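Local coordinates for ferritin (Pseudo-nitzschia multiseries, PDB 3E6S), which probably stores iron in a soluble, non-toxic form, taking up the ferrous ion, oxidising it with dioxygen and depositing it as ferric hydroxide, at residues Asp7-Gln12 against Arg63-Glu68; Leu24-Trp29 against Ala40-Glu45; Glu3-Leu8 against Leu103-Ala108. All blocks are in the same frame, centred on the assembly; numbering follows the deposited sequence. Where two conformers were deposited one is given.

How the contacts relate
All three contacts lie in the ferritin-like domain, the part of a longer protein that this chain holds, and all three draw on helix 3-32. Contact 3 joins its first turns to helix 84-111. One turn on, contact 1 joins it to the loop after helix 36-62, and farther along contact 2 pairs it with helix 36-62 itself. The centres of contacts 1 and 3 are about 9 Å apart; they share Asp7, Leu8 and two irons, and touch where Phe9 N lies 3.6 Å from Leu105 CD1. Contact 2 lies beyond the chain's centre, about 27 and 29 Å from their centres, so one helix ties together both halves of the bundle and carries iron at its start.

Contact 1: Asp7-Gln12 against Arg63-Glu68; sequences DLFNRQ and RNIPIE. With FE (Fe (III) ion), chain J; FE (Fe (III) ion), chain L.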
loop_
_atom_site.group_PDB
_atom_site.type_symbol
_atom_site.label_atom_id
_atom_site.label_comp_id
_atom_site.label_asym_id
_atom_site.label_seq_id
_atom_site.Cartn_x
_atom_site.Cartn_y
_atom_site.Cartn_z
ATOM N N ASP A 7 -58.659 4.153 -12.804
ATOM C CA ASP A 7 -58.921 5.528 -12.348
ATOM C C ASP A 7 -58.381 5.822 -10.968
ATOM O O ASP A 7 -57.830 6.897 -10.753
ATOM C CB ASP A 7 -60.414 5.827 -12.361
ATOM C CG ASP A 7 -60.950 5.824 -13.746
ATOM O OD1 ASP A 7 -60.211 6.185 -14.672
ATOM O OD2 ASP A 7 -62.071 5.388 -13.927
ATOM N N LEU A 8 -58.582 4.916 -10.028
ATOM C CA LEU A 8 -58.022 5.131 -8.684
ATOM C C LEU A 8 -56.470 5.170 -8.708
ATOM O O LEU A 8 -55.843 5.887 -7.915
ATOM C CB LEU A 8 -58.493 4.089 -7.678
ATOM C CG LEU A 8 -59.941 4.231 -7.158
ATOM C CD1 LEU A 8 -60.236 3.109 -6.208
ATOM C CD2 LEU A 8 -60.213 5.603 -6.449
ATOM N N PHE A 9 -55.872 4.386 -9.582
ATOM C CA PHE A 9 -54.410 4.366 -9.711
ATOM C C PHE A 9 -53.936 5.727 -10.230
ATOM O O PHE A 9 -52.982 6.352 -9.686
ATOM C CB PHE A 9 -53.967 3.218 -10.636
ATOM C CG PHE A 9 -52.497 2.879 -10.493
ATOM C CD1 PHE A 9 -52.076 1.863 -9.631
ATOM C CD2 PHE A 9 -51.550 3.640 -11.145
ATOM C CE1 PHE A 9 -50.702 1.581 -9.477
ATOM C CE2 PHE A 9 -50.177 3.350 -11.008
ATOM C CZ PHE A 9 -49.777 2.338 -10.170
ATOM N N ASN A 10 -54.616 6.209 -11.289
ATOM C CA ASN A 10 -54.335 7.549 -11.851
ATOM C C ASN A 10 -54.498 8.638 -10.788
ATOM O O ASN A 10 -53.648 9.535 -10.668
ATOM C CB ASN A 10 -55.280 7.811 -13.060
ATOM C CG ASN A 10 -54.881 8.991 -13.896
ATOM O OD1 ASN A 10 -55.609 9.994 -13.962
ATOM N ND2 ASN A 10 -53.744 8.898 -14.556
ATOM N N ARG A 11 -55.558 8.568 -9.991
ATOM C CA ARG A 11 -55.761 9.565 -8.940
ATOM C C ARG A 11 -54.713 9.528 -7.795
ATOM O O ARG A 11 -54.461 10.563 -7.162
ATOM C CB ARG A 11 -57.177 9.468 -8.368
ATOM C CG ARG A 11 -58.228 9.927 -9.412
ATOM C CD ARG A 11 -59.661 10.072 -8.849
ATOM N NE ARG A 11 -60.519 10.817 -9.783
ATOM C CZ ARG A 11 -60.782 12.125 -9.694
ATOM N NH1 ARG A 11 -60.269 12.856 -8.701
ATOM N NH2 ARG A 11 -61.566 12.703 -10.594
ATOM N N GLN A 12 -54.127 8.359 -7.542
ATOM C CA GLN A 12 -53.037 8.222 -6.565
ATOM C C GLN A 12 -51.810 9.067 -7.021
ATOM O O GLN A 12 -51.153 9.703 -6.194
ATOM C CB GLN A 12 -52.661 6.739 -6.373
ATOM C CG GLN A 12 -51.770 6.487 -5.150
ATOM C CD GLN A 12 -52.388 7.097 -3.884
ATOM O OE1 GLN A 12 -53.611 7.024 -3.681
ATOM N NE2 GLN A 12 -51.552 7.718 -3.040
ATOM N N ARG A 63 -47.395 -1.406 -16.918
ATOM C CA ARG A 63 -48.570 -2.263 -16.858
ATOM C C ARG A 63 -49.706 -1.778 -17.782
ATOM O O ARG A 63 -50.815 -2.217 -17.650
ATOM C CB ARG A 63 -49.063 -2.400 -15.397
ATOM C CG ARG A 63 -49.216 -3.851 -14.908
ATOM C CD ARG A 63 -50.339 -4.620 -15.624
ATOM N NE ARG A 63 -51.608 -4.018 -15.260
ATOM C CZ ARG A 63 -52.235 -4.251 -14.110
ATOM N NH1 ARG A 63 -51.727 -5.134 -13.233
ATOM N NH2 ARG A 63 -53.372 -3.621 -13.851
ATOM N N ASN A 64 -49.411 -0.869 -18.709
ATOM C CA ASN A 64 -50.432 -0.302 -19.598
ATOM C C ASN A 64 -51.647 0.309 -18.864
ATOM O O ASN A 64 -52.800 0.232 -19.350
ATOM C CB ASN A 64 -50.919 -1.364 -20.612
ATOM C CG ASN A 64 -50.047 -1.452 -21.876
ATOM O OD1 ASN A 64 -50.544 -1.873 -22.937
ATOM N ND2 ASN A 64 -48.787 -1.066 -21.794
ATOM N N ILE A 65 -51.404 0.905 -17.694
ATOM C CA ILE A 65 -52.436 1.645 -16.983
ATOM C C ILE A 65 -52.312 3.066 -17.530
ATOM O O ILE A 65 -51.263 3.689 -17.357
ATOM C CB ILE A 65 -52.235 1.624 -15.435
ATOM C CG1 ILE A 65 -52.497 0.225 -14.844
ATOM C CG2 ILE A 65 -53.208 2.596 -14.741
ATOM C CD1 ILE A 65 -51.895 0.043 -13.446
ATOM N N PRO A 66 -53.346 3.570 -18.250
ATOM C CA PRO A 66 -53.239 4.936 -18.797
ATOM C C PRO A 66 -53.060 5.985 -17.720
ATOM O O PRO A 66 -53.772 5.961 -16.712
ATOM C CB PRO A 66 -54.594 5.135 -19.496
ATOM C CG PRO A 66 -54.970 3.677 -19.914
ATOM C CD PRO A 66 -54.630 2.945 -18.632
ATOM N N ILE A 67 -52.081 6.865 -17.917
ATOM C CA ILE A 67 -51.834 7.970 -16.997
ATOM C C ILE A 67 -52.213 9.254 -17.719
ATOM O O ILE A 67 -51.643 9.545 -18.786
ATOM C CB ILE A 67 -50.354 8.094 -16.546
ATOM C CG1 ILE A 67 -49.886 6.880 -15.721
ATOM C CG2 ILE A 67 -50.150 9.393 -15.728
ATOM C CD1 ILE A 67 -50.569 6.778 -14.306
ATOM N N GLU A 68 -53.163 9.992 -17.138
ATOM C CA GLU A 68 -53.487 11.362 -17.570
ATOM C C GLU A 68 -53.126 12.275 -16.398
ATOM O O GLU A 68 -53.648 12.103 -15.297
ATOM C CB GLU A 68 -54.970 11.479 -17.943
ATOM C CG GLU A 68 -55.281 10.736 -19.267
ATOM C CD GLU A 68 -56.765 10.383 -19.483
ATOM O OE1 GLU A 68 -57.675 11.238 -19.207
ATOM O OE2 GLU A 68 -57.012 9.233 -19.950
HETATM FE FE FE J . -60.239 6.203 -17.026
HETATM FE FE FE L . -63.100 5.591 -15.880
HETATM O O HOH W 1 -52.355 10.756 -12.878
HETATM O O HOH W 2 -58.041 5.473 -17.442
HETATM O O HOH W 3 -60.820 7.666 -15.842
HETATM O O HOH W 4 -64.432 5.264 -14.832
#
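Ile65 sets its CD1 methyl almost exactly over the middle of the Phe9 ring, 4.1 Å from the centroid and only 8° off the ring normal, a CH-pi contact. The two side chains cross at about a right angle, and Ile65 CG2 touches Phe9 CD2 at 4.1 Å. Phe9 reaches the loop because its CG stands anti to the backbone N (chi1 -163°). Beside this apolar pair, the Asn10 amide lies against the backbone of Glu68, with Asn10 CG 3.6 Å from Glu68 O, and against Ile67. A water clamps the backbones, donating to Asn10 O at 2.8 Å and to Glu68 O at 3.1 Å. Cutting Asn10 back to an alanine is likely to leave the Glu68 backbone without its amide neighbour and to open a gap beside Ile67. On another side of helix 3-32, the Asp7 carboxylate bridges two irons, OD1 to one at 2.4 Å and OD2 to the other at 2.2 Å; Glu3 also binds the first. The loop starts where a Schellman motif with Asn64 as C-prime residue ends helix 36-62. Phe9 also packs on Phe56 of that helix, Leu105 of helix 84-111 and Phe120 of helix 115-145, while Ile67 meets Ile28 of a neighbouring subunit.

Contact 2: Leu24-Trp29 against Ala40-Glu45; sequences LSASIW and AYMLAE. With FE (Fe (III) ion), chain G; FE (Fe (III) ion), chain H.
Ala26 and Ser27 pack against Met42 where the first two helices of the ferritin four-helix bundle run antiparallel: the segment axes come within 7.8 Å at an angle of 164°. The apolar contacts form two groups. Ala26 CB lies 3.7 Å from Met42 CG, with the sulfur slightly farther off. Met42 CG stands beside its own backbone N (chi1 -67°) and the chain bends again at chi2 (-57°), which brings CG and the sulfur beside the alanine methyl while its end leads off toward Trp88 and Ile91 of helix 84-111. A second group pairs Leu24 with Leu43, which run alongside each other in the same direction, their CD1 methyls 3.8 Å apart; Leu54 of a neighbouring subunit packs on both. Backbone approach is close: Met42 CB rests 3.7 Å from Ser27 N, and the alpha carbons of these two residues are 5.0 Å apart, a spacing helped by the small side chain of Ser27. In polar terms, Ser27 OG, in one of two deposited conformers, is hydrogen-bonded to Ala39 O. Metal bonds come from the Glu45 carboxylate, which bridges two irons, one of them also held by Glu49, Glu95 and Glu131; OE1 binds that iron at 2.3 Å, and OE2 the other at 2.0 Å.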
loop_
_atom_site.group_PDB
_atom_site.type_symbol
_atom_site.label_atom_id
_atom_site.label_comp_id
_atom_site.label_asym_id
_atom_site.label_seq_id
_atom_site.Cartn_x
_atom_site.Cartn_y
_atom_site.Cartn_z
ATOM N N LEU A 24 -44.314 21.493 0.048
ATOM C CA LEU A 24 -43.577 22.716 -0.372
ATOM C C LEU A 24 -44.141 23.989 0.305
ATOM O O LEU A 24 -43.382 24.824 0.775
ATOM C CB LEU A 24 -43.570 22.890 -1.879
ATOM C CG LEU A 24 -42.765 24.147 -2.366
ATOM C CD1 LEU A 24 -41.274 24.071 -1.971
ATOM C CD2 LEU A 24 -42.894 24.282 -3.908
ATOM N N SER A 25 -45.469 24.108 0.369
ATOM C CA SER A 25 -46.129 25.257 1.027
ATOM C C SER A 25 -45.812 25.316 2.531
ATOM O O SER A 25 -45.685 26.409 3.115
ATOM C CB SER A 25 -47.648 25.230 0.777
ATOM O OG SER A 25 -48.325 24.297 1.614
ATOM N N ALA A 26 -45.665 24.136 3.148
ATOM C CA ALA A 26 -45.227 24.048 4.560
ATOM C C ALA A 26 -43.770 24.524 4.701
ATOM O O ALA A 26 -43.437 25.218 5.642
ATOM C CB ALA A 26 -45.396 22.614 5.120
ATOM N N SER A 27 -42.918 24.132 3.758
ATOM C CA SER A 27 -41.504 24.518 3.772
ATOM C C SER A 27 -41.370 26.038 3.695
ATOM O O SER A 27 -40.550 26.654 4.406
ATOM C CB SER A 27 -40.766 23.827 2.605
ATOM O OG SER A 27 -39.358 23.963 2.706
ATOM N N ILE A 28 -42.189 26.642 2.842
ATOM C CA ILE A 28 -42.221 28.087 2.652
ATOM C C ILE A 28 -42.678 28.790 3.924
ATOM O O ILE A 28 -42.029 29.745 4.382
ATOM C CB ILE A 28 -43.139 28.481 1.451
ATOM C CG1 ILE A 28 -42.515 28.010 0.125
ATOM C CG2 ILE A 28 -43.394 29.977 1.453
ATOM C CD1 ILE A 28 -43.489 27.959 -1.150
ATOM N N TRP A 29 -43.800 28.347 4.498
ATOM C CA TRP A 29 -44.279 28.967 5.748
ATOM C C TRP A 29 -43.169 28.893 6.821
ATOM O O TRP A 29 -42.844 29.899 7.473
ATOM C CB TRP A 29 -45.560 28.276 6.254
ATOM C CG TRP A 29 -46.194 29.053 7.412
ATOM C CD1 TRP A 29 -47.197 29.997 7.331
ATOM C CD2 TRP A 29 -45.823 28.979 8.796
ATOM N NE1 TRP A 29 -47.482 30.501 8.601
ATOM C CE2 TRP A 29 -46.633 29.910 9.505
ATOM C CE3 TRP A 29 -44.867 28.241 9.499
ATOM C CZ2 TRP A 29 -46.550 30.066 10.893
ATOM C CZ3 TRP A 29 -44.766 28.417 10.887
ATOM C CH2 TRP A 29 -45.594 29.342 11.557
ATOM N N ALA A 40 -36.530 22.349 6.169
ATOM C CA ALA A 40 -35.711 21.371 5.416
ATOM C C ALA A 40 -36.390 19.997 5.396
ATOM O O ALA A 40 -36.310 19.259 4.408
ATOM C CB ALA A 40 -34.304 21.271 6.039
ATOM N N TYR A 41 -37.039 19.645 6.496
ATOM C CA TYR A 41 -37.771 18.398 6.599
ATOM C C TYR A 41 -38.932 18.398 5.603
ATOM O O TYR A 41 -39.216 17.382 4.952
ATOM C CB TYR A 41 -38.367 18.245 8.000
ATOM C CG TYR A 41 -38.993 16.895 8.246
ATOM C CD1 TYR A 41 -38.284 15.931 8.925
ATOM C CD2 TYR A 41 -40.309 16.608 7.873
ATOM C CE1 TYR A 41 -38.818 14.705 9.192
ATOM C CE2 TYR A 41 -40.865 15.354 8.134
ATOM C CZ TYR A 41 -40.092 14.412 8.797
ATOM O OH TYR A 41 -40.541 13.154 9.112
ATOM N N MET A 42 -39.624 19.518 5.517
ATOM C CA MET A 42 -40.803 19.598 4.628
ATOM C C MET A 42 -40.348 19.544 3.153
ATOM O O MET A 42 -41.032 19.002 2.282
ATOM C CB MET A 42 -41.596 20.890 4.909
ATOM C CG MET A 42 -42.281 20.953 6.298
ATOM S SD MET A 42 -43.395 19.541 6.546
ATOM C CE MET A 42 -43.928 19.602 8.252
ATOM N N LEU A 43 -39.195 20.133 2.870
ATOM C CA LEU A 43 -38.653 20.107 1.513
ATOM C C LEU A 43 -38.242 18.694 1.104
ATOM O O LEU A 43 -38.470 18.280 -0.050
ATOM C CB LEU A 43 -37.495 21.132 1.392
ATOM C CG LEU A 43 -37.077 21.589 0.009
ATOM C CD1 LEU A 43 -38.210 22.324 -0.682
ATOM C CD2 LEU A 43 -35.816 22.519 0.093
ATOM N N ALA A 44 -37.598 17.961 2.016
ATOM C CA ALA A 44 -37.261 16.552 1.798
ATOM C C ALA A 44 -38.520 15.723 1.485
ATOM O O ALA A 44 -38.534 14.920 0.539
ATOM C CB ALA A 44 -36.537 15.973 3.048
ATOM N N GLU A 45 -39.585 15.901 2.267
ATOM C CA GLU A 45 -40.845 15.166 1.991
ATOM C C GLU A 45 -41.495 15.576 0.684
ATOM O O GLU A 45 -42.129 14.749 0.028
ATOM C CB GLU A 45 -41.875 15.436 3.078
ATOM C CG GLU A 45 -41.735 14.548 4.278
ATOM C CD GLU A 45 -42.085 13.136 3.916
ATOM O OE1 GLU A 45 -43.252 12.868 3.491
ATOM O OE2 GLU A 45 -41.159 12.307 4.005
HETATM FE FE FE G . -44.733 11.238 2.935
HETATM FE FE FE H . -41.300 10.343 3.798
HETATM O O HOH W 5 -43.114 10.327 1.931
HETATM O O HOH W 6 -45.953 9.672 2.131
HETATM O O HOH W 7 -39.092 10.325 4.531
HETATM O O HOH W 8 -41.065 8.003 3.400
#

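Contact 3: Glu3-Leu8 against Leu103-Ala108; sequences EELLDL and LNLAEA. With FE (Fe (III) ion), chain L; FE (Fe (III) ion), chain J.
Leu8 reaches across to Leu105 and Ala108 of helix 84-111 and can be traced atom by atom. Its CB lies 3.7 Å from Leu105 CD1. From there CG sits beside the backbone N (chi1 -75°), and an extended second torsion (chi2 179°) carries CD1 to the far end of the chain. That methyl meets Ala108 CB at 3.7 Å and lies 4.0 Å from Asn104 O, so it rests against the surface of the opposing helix. Leu105 CD1 is also shared: Leu5 CD1 approaches it to 3.6 Å, the two leucine side chains crossing at about a right angle. Ala108, which points at the first helix, is touched by Leu5 as well, whose CD1 lies 4.1 Å from Ala108 CB, and the end of the Glu4 carboxylate adds a third neighbour, OE2 lying 3.7 Å from Ala108 CB. Away from this apolar seam, Glu3 bends at chi2 and puts OE2 2.5 Å from the iron that Asp7 OD1 also binds. In structures of this protein Glu4 is an iron ligand as well. The axes of the two segments run antiparallel, 161° between their directions, with a closest approach of 9.4 Å, and Leu105 also packs on Leu121 of helix 115-145: leucine and alanine packing within the four-helix bundle that defines the ferritin fold.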
loop_
_atom_site.group_PDB
_atom_site.type_symbol
_atom_site.label_atom_id
_atom_site.label_comp_id
_atom_site.label_asym_id
_atom_site.label_seq_id
_atom_site.Cartn_x
_atom_site.Cartn_y
_atom_site.Cartn_z
ATOM N N GLU A 3 -61.619 -0.882 -14.736
ATOM C CA GLU A 3 -61.370 0.412 -15.382
ATOM C C GLU A 3 -61.332 1.446 -14.274
ATOM O O GLU A 3 -60.591 2.444 -14.335
ATOM C CB GLU A 3 -62.446 0.735 -16.459
ATOM C CG GLU A 3 -62.571 2.203 -16.863
ATOM C CD GLU A 3 -61.398 2.719 -17.719
ATOM O OE1 GLU A 3 -61.036 2.029 -18.714
ATOM O OE2 GLU A 3 -60.856 3.827 -17.418
ATOM N N GLU A 4 -62.119 1.146 -13.249
ATOM C CA GLU A 4 -62.181 1.868 -12.022
ATOM C C GLU A 4 -60.881 1.855 -11.228
ATOM O O GLU A 4 -60.454 2.913 -10.746
ATOM C CB GLU A 4 -63.277 1.235 -11.171
ATOM C CG GLU A 4 -63.477 1.840 -9.785
ATOM C CD GLU A 4 -62.994 0.936 -8.624
ATOM O OE1 GLU A 4 -62.893 -0.322 -8.769
ATOM O OE2 GLU A 4 -62.763 1.507 -7.524
ATOM N N LEU A 5 -60.321 0.655 -11.011
ATOM C CA LEU A 5 -58.994 0.502 -10.429
ATOM C C LEU A 5 -57.978 1.380 -11.164
ATOM O O LEU A 5 -57.147 2.053 -10.511
ATOM C CB LEU A 5 -58.553 -0.957 -10.435
ATOM C CG LEU A 5 -57.072 -1.224 -10.146
ATOM C CD1 LEU A 5 -56.734 -0.797 -8.715
ATOM C CD2 LEU A 5 -56.809 -2.645 -10.322
ATOM N N LEU A 6 -58.051 1.395 -12.499
ATOM C CA LEU A 6 -57.205 2.260 -13.305
ATOM C C LEU A 6 -57.403 3.731 -12.947
ATOM O O LEU A 6 -56.447 4.481 -12.842
ATOM C CB LEU A 6 -57.531 2.118 -14.795
ATOM C CG LEU A 6 -57.607 0.757 -15.497
ATOM C CD1 LEU A 6 -58.028 1.003 -16.979
ATOM C CD2 LEU A 6 -56.301 0.018 -15.427
ATOM N N ASP A 7 -58.659 4.153 -12.804
ATOM C CA ASP A 7 -58.921 5.528 -12.348
ATOM C C ASP A 7 -58.381 5.822 -10.968
ATOM O O ASP A 7 -57.830 6.897 -10.753
ATOM C CB ASP A 7 -60.414 5.827 -12.361
ATOM C CG ASP A 7 -60.950 5.824 -13.746
ATOM O OD1 ASP A 7 -60.211 6.185 -14.672
ATOM O OD2 ASP A 7 -62.071 5.388 -13.927
ATOM N N LEU A 8 -58.582 4.916 -10.028
ATOM C CA LEU A 8 -58.022 5.131 -8.684
ATOM C C LEU A 8 -56.470 5.170 -8.708
ATOM O O LEU A 8 -55.843 5.887 -7.915
ATOM C CB LEU A 8 -58.493 4.089 -7.678
ATOM C CG LEU A 8 -59.941 4.231 -7.158
ATOM C CD1 LEU A 8 -60.236 3.109 -6.208
ATOM C CD2 LEU A 8 -60.213 5.603 -6.449
ATOM N N LEU A 103 -54.973 2.590 0.765
ATOM C CA LEU A 103 -55.806 1.458 1.210
ATOM C C LEU A 103 -57.022 1.262 0.324
ATOM O O LEU A 103 -57.429 0.127 0.048
ATOM C CB LEU A 103 -56.263 1.639 2.669
ATOM C CG LEU A 103 -55.174 1.600 3.738
ATOM C CD1 LEU A 103 -55.747 2.020 5.109
ATOM C CD2 LEU A 103 -54.537 0.200 3.823
ATOM N N ASN A 104 -57.644 2.355 -0.070
ATOM C CA ASN A 104 -58.786 2.284 -0.996
ATOM C C ASN A 104 -58.372 1.752 -2.376
ATOM O O ASN A 104 -59.100 1.011 -3.034
ATOM C CB ASN A 104 -59.455 3.652 -1.122
ATOM C CG ASN A 104 -60.230 4.033 0.147
ATOM O OD1 ASN A 104 -60.614 3.159 0.967
ATOM N ND2 ASN A 104 -60.454 5.331 0.324
ATOM N N LEU A 105 -57.178 2.116 -2.805
ATOM C CA LEU A 105 -56.637 1.604 -4.072
ATOM C C LEU A 105 -56.363 0.123 -3.943
ATOM O O LEU A 105 -56.633 -0.641 -4.851
ATOM C CB LEU A 105 -55.312 2.327 -4.405
ATOM C CG LEU A 105 -54.550 1.882 -5.640
ATOM C CD1 LEU A 105 -55.495 2.065 -6.832
ATOM C CD2 LEU A 105 -53.292 2.726 -5.804
ATOM N N ALA A 106 -55.753 -0.286 -2.824
ATOM C CA ALA A 106 -55.491 -1.719 -2.616
ATOM C C ALA A 106 -56.798 -2.525 -2.541
ATOM O O ALA A 106 -56.881 -3.658 -3.042
ATOM C CB ALA A 106 -54.676 -1.921 -1.311
ATOM N N GLU A 107 -57.812 -1.950 -1.917
ATOM C CA GLU A 107 -59.124 -2.629 -1.873
ATOM C C GLU A 107 -59.728 -2.839 -3.290
ATOM O O GLU A 107 -60.302 -3.898 -3.597
ATOM C CB GLU A 107 -60.094 -1.888 -0.940
ATOM C CG GLU A 107 -61.433 -2.684 -0.639
ATOM C CD GLU A 107 -61.261 -4.234 -0.500
ATOM O OE1 GLU A 107 -60.370 -4.729 0.240
ATOM O OE2 GLU A 107 -62.053 -4.971 -1.139
ATOM N N ALA A 108 -59.600 -1.831 -4.145
ATOM C CA ALA A 108 -60.070 -1.922 -5.537
ATOM C C ALA A 108 -59.302 -2.992 -6.297
ATOM O O ALA A 108 -59.888 -3.857 -7.026
ATOM C CB ALA A 108 -59.944 -0.546 -6.214
HETATM FE FE FE L . -63.100 5.591 -15.880
HETATM FE FE FE J . -60.239 6.203 -17.026
HETATM O O HOH W 2 -58.041 5.473 -17.442
HETATM O O HOH W 3 -60.820 7.666 -15.842
HETATM O O HOH W 4 -64.432 5.264 -14.832
#